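Local coordinates for protein ATP-dependent helicase FUN30 (Saccharomyces cerevisiae S288c, PDB 5GN1) that remodels nucleosomes with the energy of ATP hydrolysis, promotes DNA end resection at double-strand breaks and is seen here as the C-terminal part of its ATPase domain, at residues A[203-209]-A[273-279]; A[111-115]-A[180-186]. One frame throughout, in Å; residues are numbered along the deposited sequence.

Interaction 1 of 2, residues A[203-209]-A[273-279]; sequences EKVLIFS and ANNVIIF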
loop_
_atom_site.group_PDB
_atom_site.type_symbol
_atom_site.label_atom_id
_atom_site.label_comp_id
_atom_site.label_asym_id
_atom_site.label_seq_id
_atom_site.Cartn_x
_atom_site.Cartn_y
_atom_site.Cartn_z
ATOM N N GLU A 203 0.190 17.719 17.115
ATOM C CA GLU A 203 -0.855 16.736 17.340
ATOM C C GLU A 203 -0.382 15.345 16.909
ATOM O O GLU A 203 0.696 15.178 16.336
ATOM C CB GLU A 203 -2.144 17.148 16.601
ATOM C CG GLU A 203 -2.872 18.352 17.256
ATOM C CD GLU A 203 -4.041 18.901 16.423
ATOM O OE1 GLU A 203 -4.178 18.512 15.237
ATOM O OE2 GLU A 203 -4.840 19.710 16.960
ATOM N N LYS A 204 -1.205 14.343 17.215
ATOM C CA LYS A 204 -0.974 12.961 16.838
ATOM C C LYS A 204 -1.882 12.580 15.671
ATOM O O LYS A 204 -2.868 13.262 15.377
ATOM C CB LYS A 204 -1.211 12.037 18.026
ATOM C CG LYS A 204 -0.292 12.330 19.207
ATOM C CD LYS A 204 -0.103 11.078 20.031
ATOM C CE LYS A 204 0.906 11.296 21.152
ATOM N NZ LYS A 204 1.441 10.002 21.681
ATOM N N VAL A 205 -1.542 11.478 15.008
ATOM C CA VAL A 205 -2.227 11.098 13.777
ATOM C C VAL A 205 -2.247 9.577 13.655
ATOM O O VAL A 205 -1.281 8.898 14.016
ATOM C CB VAL A 205 -1.571 11.766 12.540
ATOM C CG1 VAL A 205 -0.089 11.370 12.396
ATOM C CG2 VAL A 205 -2.367 11.453 11.264
ATOM N N LEU A 206 -3.368 9.050 13.148
ATOM C CA LEU A 206 -3.481 7.654 12.720
ATOM C C LEU A 206 -3.357 7.577 11.203
ATOM O O LEU A 206 -4.002 8.350 10.490
ATOM C CB LEU A 206 -4.822 7.049 13.132
ATOM C CG LEU A 206 -5.282 7.320 14.566
ATOM C CD1 LEU A 206 -6.644 6.675 14.818
ATOM C CD2 LEU A 206 -4.215 6.819 15.532
ATOM N N ILE A 207 -2.540 6.648 10.710
ATOM C CA ILE A 207 -2.418 6.398 9.271
ATOM C C ILE A 207 -2.932 4.989 8.988
ATOM O O ILE A 207 -2.443 4.019 9.580
ATOM C CB ILE A 207 -0.976 6.564 8.771
ATOM C CG1 ILE A 207 -0.414 7.907 9.235
ATOM C CG2 ILE A 207 -0.942 6.482 7.227
ATOM C CD1 ILE A 207 1.029 8.156 8.824
ATOM N N PHE A 208 -3.918 4.877 8.091
ATOM C CA PHE A 208 -4.528 3.599 7.732
ATOM C C PHE A 208 -4.194 3.214 6.294
ATOM O O PHE A 208 -4.214 4.066 5.399
ATOM C CB PHE A 208 -6.053 3.661 7.864
ATOM C CG PHE A 208 -6.534 3.713 9.265
ATOM C CD1 PHE A 208 -6.683 2.552 9.996
ATOM C CD2 PHE A 208 -6.858 4.931 9.854
ATOM C CE1 PHE A 208 -7.135 2.599 11.312
ATOM C CE2 PHE A 208 -7.320 4.988 11.158
ATOM C CZ PHE A 208 -7.460 3.822 11.888
ATOM N N SER A 209 -3.935 1.921 6.064
ATOM C CA SER A 209 -3.782 1.401 4.710
ATOM C C SER A 209 -4.413 0.022 4.603
ATOM O O SER A 209 -4.388 -0.765 5.553
ATOM C CB SER A 209 -2.307 1.300 4.275
ATOM O OG SER A 209 -2.224 0.765 2.959
ATOM N N ALA A 273 -5.342 10.701 19.452
ATOM C CA ALA A 273 -5.084 11.335 18.165
ATOM C C ALA A 273 -6.357 12.031 17.693
ATOM O O ALA A 273 -7.454 11.520 17.913
ATOM C CB ALA A 273 -4.653 10.294 17.123
ATOM N N ASN A 274 -6.223 13.197 17.044
ATOM C CA ASN A 274 -7.383 13.842 16.428
ATOM C C ASN A 274 -7.179 14.080 14.936
ATOM O O ASN A 274 -7.881 14.909 14.343
ATOM C CB ASN A 274 -7.762 15.151 17.144
ATOM C CG ASN A 274 -6.722 16.248 16.990
ATOM O OD1 ASN A 274 -5.533 16.037 17.220
ATOM N ND2 ASN A 274 -7.177 17.448 16.626
ATOM N N ASN A 275 -6.242 13.352 14.315
ATOM C CA ASN A 275 -6.029 13.388 12.876
ATOM C C ASN A 275 -5.984 11.968 12.343
ATOM O O ASN A 275 -5.471 11.062 13.004
ATOM C CB ASN A 275 -4.744 14.115 12.504
ATOM C CG ASN A 275 -4.742 15.543 12.995
ATOM O OD1 ASN A 275 -5.204 16.451 12.301
ATOM N ND2 ASN A 275 -4.228 15.748 14.197
ATOM N N VAL A 276 -6.530 11.785 11.144
ATOM C CA VAL A 276 -6.586 10.483 10.500
ATOM C C VAL A 276 -6.213 10.681 9.037
ATOM O O VAL A 276 -6.765 11.560 8.370
ATOM C CB VAL A 276 -7.981 9.833 10.630
ATOM C CG1 VAL A 276 -8.021 8.539 9.805
ATOM C CG2 VAL A 276 -8.306 9.531 12.096
ATOM N N ILE A 277 -5.257 9.892 8.552
ATOM C CA ILE A 277 -4.858 9.896 7.156
ATOM C C ILE A 277 -5.207 8.537 6.584
ATOM O O ILE A 277 -4.734 7.509 7.085
ATOM C CB ILE A 277 -3.365 10.198 6.983
ATOM C CG1 ILE A 277 -3.032 11.562 7.593
ATOM C CG2 ILE A 277 -2.989 10.155 5.509
ATOM C CD1 ILE A 277 -1.581 11.905 7.494
ATOM N N ILE A 278 -6.052 8.534 5.555
ATOM C CA ILE A 278 -6.413 7.320 4.829
ATOM C C ILE A 278 -5.436 7.257 3.665
ATOM O O ILE A 278 -5.552 8.029 2.707
ATOM C CB ILE A 278 -7.867 7.355 4.350
ATOM C CG1 ILE A 278 -8.813 7.623 5.516
ATOM C CG2 ILE A 278 -8.249 6.037 3.673
ATOM C CD1 ILE A 278 -8.842 6.516 6.511
ATOM N N PHE A 279 -4.421 6.389 3.770
ATOM C CA PHE A 279 -3.388 6.398 2.740
ATOM C C PHE A 279 -3.945 5.900 1.416
ATOM O O PHE A 279 -3.525 6.365 0.348
ATOM C CB PHE A 279 -2.191 5.566 3.180
ATOM C CG PHE A 279 -0.957 5.775 2.341
ATOM C CD1 PHE A 279 -0.080 6.819 2.618
ATOM C CD2 PHE A 279 -0.663 4.918 1.286
ATOM C CE1 PHE A 279 1.058 7.016 1.845
ATOM C CE2 PHE A 279 0.485 5.097 0.519
ATOM C CZ PHE A 279 1.346 6.148 0.802
HETATM O O HOH W 1 -5.957 18.968 13.344
HETATM O O HOH W 2 -3.745 14.700 18.588
#

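Interaction 2 of 2, residues A[111-115]-A[180-186]; sequences SLHPL and EWMQSGK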
loop_
_atom_site.group_PDB
_atom_site.type_symbol
_atom_site.label_atom_id
_atom_site.label_comp_id
_atom_site.label_asym_id
_atom_site.label_seq_id
_atom_site.Cartn_x
_atom_site.Cartn_y
_atom_site.Cartn_z
ATOM N N SER A 111 -0.608 3.511 -8.206
ATOM C CA SER A 111 -1.030 4.791 -7.645
ATOM C C SER A 111 -0.439 5.061 -6.258
ATOM O O SER A 111 -0.496 6.203 -5.790
ATOM C CB SER A 111 -2.555 4.839 -7.539
ATOM O OG SER A 111 -3.186 4.477 -8.758
ATOM N N LEU A 112 0.087 4.037 -5.577
ATOM C CA LEU A 112 0.587 4.150 -4.206
ATOM C C LEU A 112 2.098 4.309 -4.127
ATOM O O LEU A 112 2.587 5.248 -3.488
ATOM C CB LEU A 112 0.164 2.920 -3.388
ATOM C CG LEU A 112 -1.342 2.758 -3.304
ATOM C CD1 LEU A 112 -1.748 1.484 -2.541
ATOM C CD2 LEU A 112 -1.950 4.019 -2.690
ATOM N N HIS A 113 2.856 3.384 -4.730
ATOM C CA HIS A 113 4.298 3.371 -4.530
ATOM C C HIS A 113 5.025 2.470 -5.524
ATOM O O HIS A 113 4.645 1.304 -5.704
ATOM C CB HIS A 113 4.625 2.920 -3.101
ATOM C CG HIS A 113 5.912 3.476 -2.597
ATOM N ND1 HIS A 113 7.128 3.123 -3.135
ATOM C CD2 HIS A 113 6.173 4.383 -1.627
ATOM C CE1 HIS A 113 8.088 3.788 -2.518
ATOM N NE2 HIS A 113 7.533 4.566 -1.605
ATOM N N PRO A 114 6.069 2.981 -6.188
ATOM C CA PRO A 114 6.863 2.134 -7.100
ATOM C C PRO A 114 7.432 0.893 -6.456
ATOM O O PRO A 114 7.603 -0.125 -7.143
ATOM C CB PRO A 114 7.994 3.069 -7.551
ATOM C CG PRO A 114 7.396 4.447 -7.469
ATOM C CD PRO A 114 6.419 4.409 -6.300
ATOM N N LEU A 115 7.766 0.941 -5.165
ATOM C CA LEU A 115 8.420 -0.219 -4.567
ATOM C C LEU A 115 7.461 -1.363 -4.305
ATOM O O LEU A 115 7.874 -2.360 -3.718
ATOM C CB LEU A 115 9.124 0.166 -3.259
ATOM C CG LEU A 115 10.251 1.201 -3.404
ATOM C CD1 LEU A 115 10.966 1.413 -2.057
ATOM C CD2 LEU A 115 11.232 0.808 -4.511
ATOM N N GLU A 180 14.937 5.437 -1.732
ATOM C CA GLU A 180 13.966 5.122 -2.774
ATOM C C GLU A 180 12.548 5.010 -2.216
ATOM O O GLU A 180 11.575 5.225 -2.946
ATOM C CB GLU A 180 14.363 3.820 -3.484
ATOM C CG GLU A 180 15.622 3.909 -4.356
ATOM C CD GLU A 180 16.916 3.595 -3.610
ATOM O OE1 GLU A 180 16.959 3.700 -2.359
ATOM O OE2 GLU A 180 17.902 3.228 -4.289
ATOM N N TRP A 181 12.411 4.673 -0.933
ATOM C CA TRP A 181 11.094 4.601 -0.305
ATOM C C TRP A 181 10.421 5.963 -0.188
ATOM O O TRP A 181 9.200 6.011 0.001
ATOM C CB TRP A 181 11.206 3.953 1.071
ATOM C CG TRP A 181 12.319 4.502 1.911
ATOM C CD1 TRP A 181 12.239 5.518 2.829
ATOM C CD2 TRP A 181 13.681 4.054 1.925
ATOM N NE1 TRP A 181 13.470 5.727 3.413
ATOM C CE2 TRP A 181 14.375 4.851 2.866
ATOM C CE3 TRP A 181 14.387 3.068 1.217
ATOM C CZ2 TRP A 181 15.751 4.681 3.130
ATOM C CZ3 TRP A 181 15.748 2.902 1.474
ATOM C CH2 TRP A 181 16.416 3.706 2.428
ATOM N N MET A 182 11.175 7.066 -0.292
ATOM C CA MET A 182 10.574 8.399 -0.311
ATOM C C MET A 182 10.013 8.782 -1.674
ATOM O O MET A 182 9.239 9.741 -1.748
ATOM C CB MET A 182 11.592 9.474 0.108
ATOM C CG MET A 182 12.320 9.179 1.393
ATOM S SD MET A 182 11.161 9.045 2.762
ATOM C CE MET A 182 10.695 10.762 3.004
ATOM N N GLN A 183 10.370 8.067 -2.746
ATOM C CA GLN A 183 10.044 8.505 -4.108
ATOM C C GLN A 183 8.677 7.975 -4.536
ATOM O O GLN A 183 8.547 6.991 -5.270
ATOM C CB GLN A 183 11.129 8.078 -5.081
ATOM C CG GLN A 183 12.462 8.751 -4.843
ATOM C CD GLN A 183 13.505 8.252 -5.824
ATOM O OE1 GLN A 183 13.361 8.416 -7.038
ATOM N NE2 GLN A 183 14.553 7.630 -5.305
ATOM N N SER A 184 7.641 8.681 -4.094
ATOM C CA SER A 184 6.268 8.432 -4.499
ATOM C C SER A 184 5.493 9.725 -4.309
ATOM O O SER A 184 5.766 10.479 -3.377
ATOM C CB SER A 184 5.631 7.307 -3.678
ATOM O OG SER A 184 4.220 7.355 -3.748
ATOM N N GLY A 185 4.521 9.972 -5.193
ATOM C CA GLY A 185 3.691 11.159 -5.045
ATOM C C GLY A 185 2.848 11.140 -3.782
ATOM O O GLY A 185 2.552 12.191 -3.205
ATOM N N LYS A 186 2.445 9.955 -3.330
ATOM C CA LYS A 186 1.699 9.915 -2.079
ATOM C C LYS A 186 2.598 10.183 -0.881
ATOM O O LYS A 186 2.120 10.692 0.140
ATOM C CB LYS A 186 0.979 8.580 -1.915
ATOM C CG LYS A 186 -0.244 8.455 -2.774
ATOM C CD LYS A 186 -1.383 7.818 -2.005
ATOM C CE LYS A 186 -2.575 7.710 -2.911
ATOM N NZ LYS A 186 -3.694 6.915 -2.353
#

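Interaction 1 of 2, residues A[203-209]-A[273-279]
Strands 205-209 and 275-278 run parallel, 4.5 Å apart at closest approach and 17° off exact alignment, laced by Leu-206 N to Asn-275 O, Ile-277 N to Leu-206 O, Phe-208 N to Ile-277 O and Phe-279 N to Phe-208 O. At the N-terminal end of the pair the side-chain amide of Asn-275 extends the ladder to the residues just before strand 205-209. Its ND2 donates to Lys-204 O (3.1 Å) and, almost dead straight at 177°, to Glu-203 OE1 (3.0 Å). Both acceptors lie close to the amide plane, which uses both N-H bonds and fixes the rotation of the group; OE1, however, is met from above the carboxylate plane. Water 1 also lies between OE1 and Asn-275 OD1. The other carboxylate oxygen, Glu-203 OE2, receives a weak bond from Asn-274 ND2, whose main partner is Glu-303 O; the two flat groups stand nearly perpendicular. An alanine at Asn-275 would remove both donors and is likely to leave Lys-204 O and the Glu-203 carboxylate without this shared mate.

On the face of Asn-275, Val-205 CG2, anti to its own N, reaches Ile-277 CG1 at 3.7 Å, and helix 185-200 packs over Ile-277. On the other face, Leu-206 CD2 meets Ala-273 CB, while Val-276 CG1 touches the edge of the Phe-208 ring, 3.8 Å from CD2. The chemistry thus divides: amide hydrogen bonds hold the entry to this central strand pair of the RecA-like sheet, aliphatic groups line the Asn-275 face, and aliphatic groups with the Phe-208 ring the other.

Interaction 2 of 2, residues A[111-115]-A[180-186]
Ser-184 OG lies between two backbone groups: it donates to Leu-112 O (2.7 Å) and accepts from Lys-186 N (3.2 Å). The second bond, bent at 138°, makes Ser-184 the N-cap of helix 185-200, so one hydroxyl both caps the helix and ties it to the loop after helix 100-110. With OG anti to the backbone N (chi1 161°), the hydroxyl faces Leu-112 O while CB of the same residue sits over one face of the His-113 imidazole, 3.9 Å from the ring centroid, in a CH-pi contact offset toward the rim.

The ring is held at both nitrogens. NE2 donates to Trp-181 O at 2.7 Å, with the oxygen in the ring plane although the donor stands above the carbonyl plane of Trp-181. ND1, across CE1 from NE2, accepts from Leu-115 N (3.0 Å), again close to the ring plane. Together these bonds imply a proton on NE2 and a lone pair at ND1, and they keep the imidazole from turning.

Beside this polar centre, Pro-114 CD approaches the carbonyl O of Gln-183, the residue at the centre of an inverse gamma turn. Leu-115 CD1 lies against the backbone of Trp-181, 3.6 Å from its CA; the indole points elsewhere and bonds through NE1 to Thr-224. At the opposite end, the Lys-186 chain, bent at chi2, runs past Leu-112 CD2 to place NZ in a salt bridge with Glu-316.

The arrangement is a serine N-cap, with a neighbouring histidine hydrogen-bonded to Trp-181 O, fastening the loop after helix 100-110 to the start of helix 185-200, which leads into the RecA-like sheet of this SNF2-family ATPase.

Interaction 2 closes before interaction 1 opens along the chain, and helix 185-200 connects them: it begins at the cap in 180-186, and strand 205-209 follows it. Their centres are about 19 Å apart, yet the two sites touch where Lys-186 NZ probably donates a hydrogen bond to Phe-279 O, 2.8 Å away, just past the end of strand 275-278; Leu-112 CD2 packs near the same oxygen. Interaction 1 pairs two inner strands of the six-stranded parallel sheet, while interaction 2 joins the loop after helix 100-110 to the start of helix 185-200, which packs on the sheet through Ile-277. Helix 212-224 touches both, consistent with a compact C-terminal RecA-like half of the ATPase.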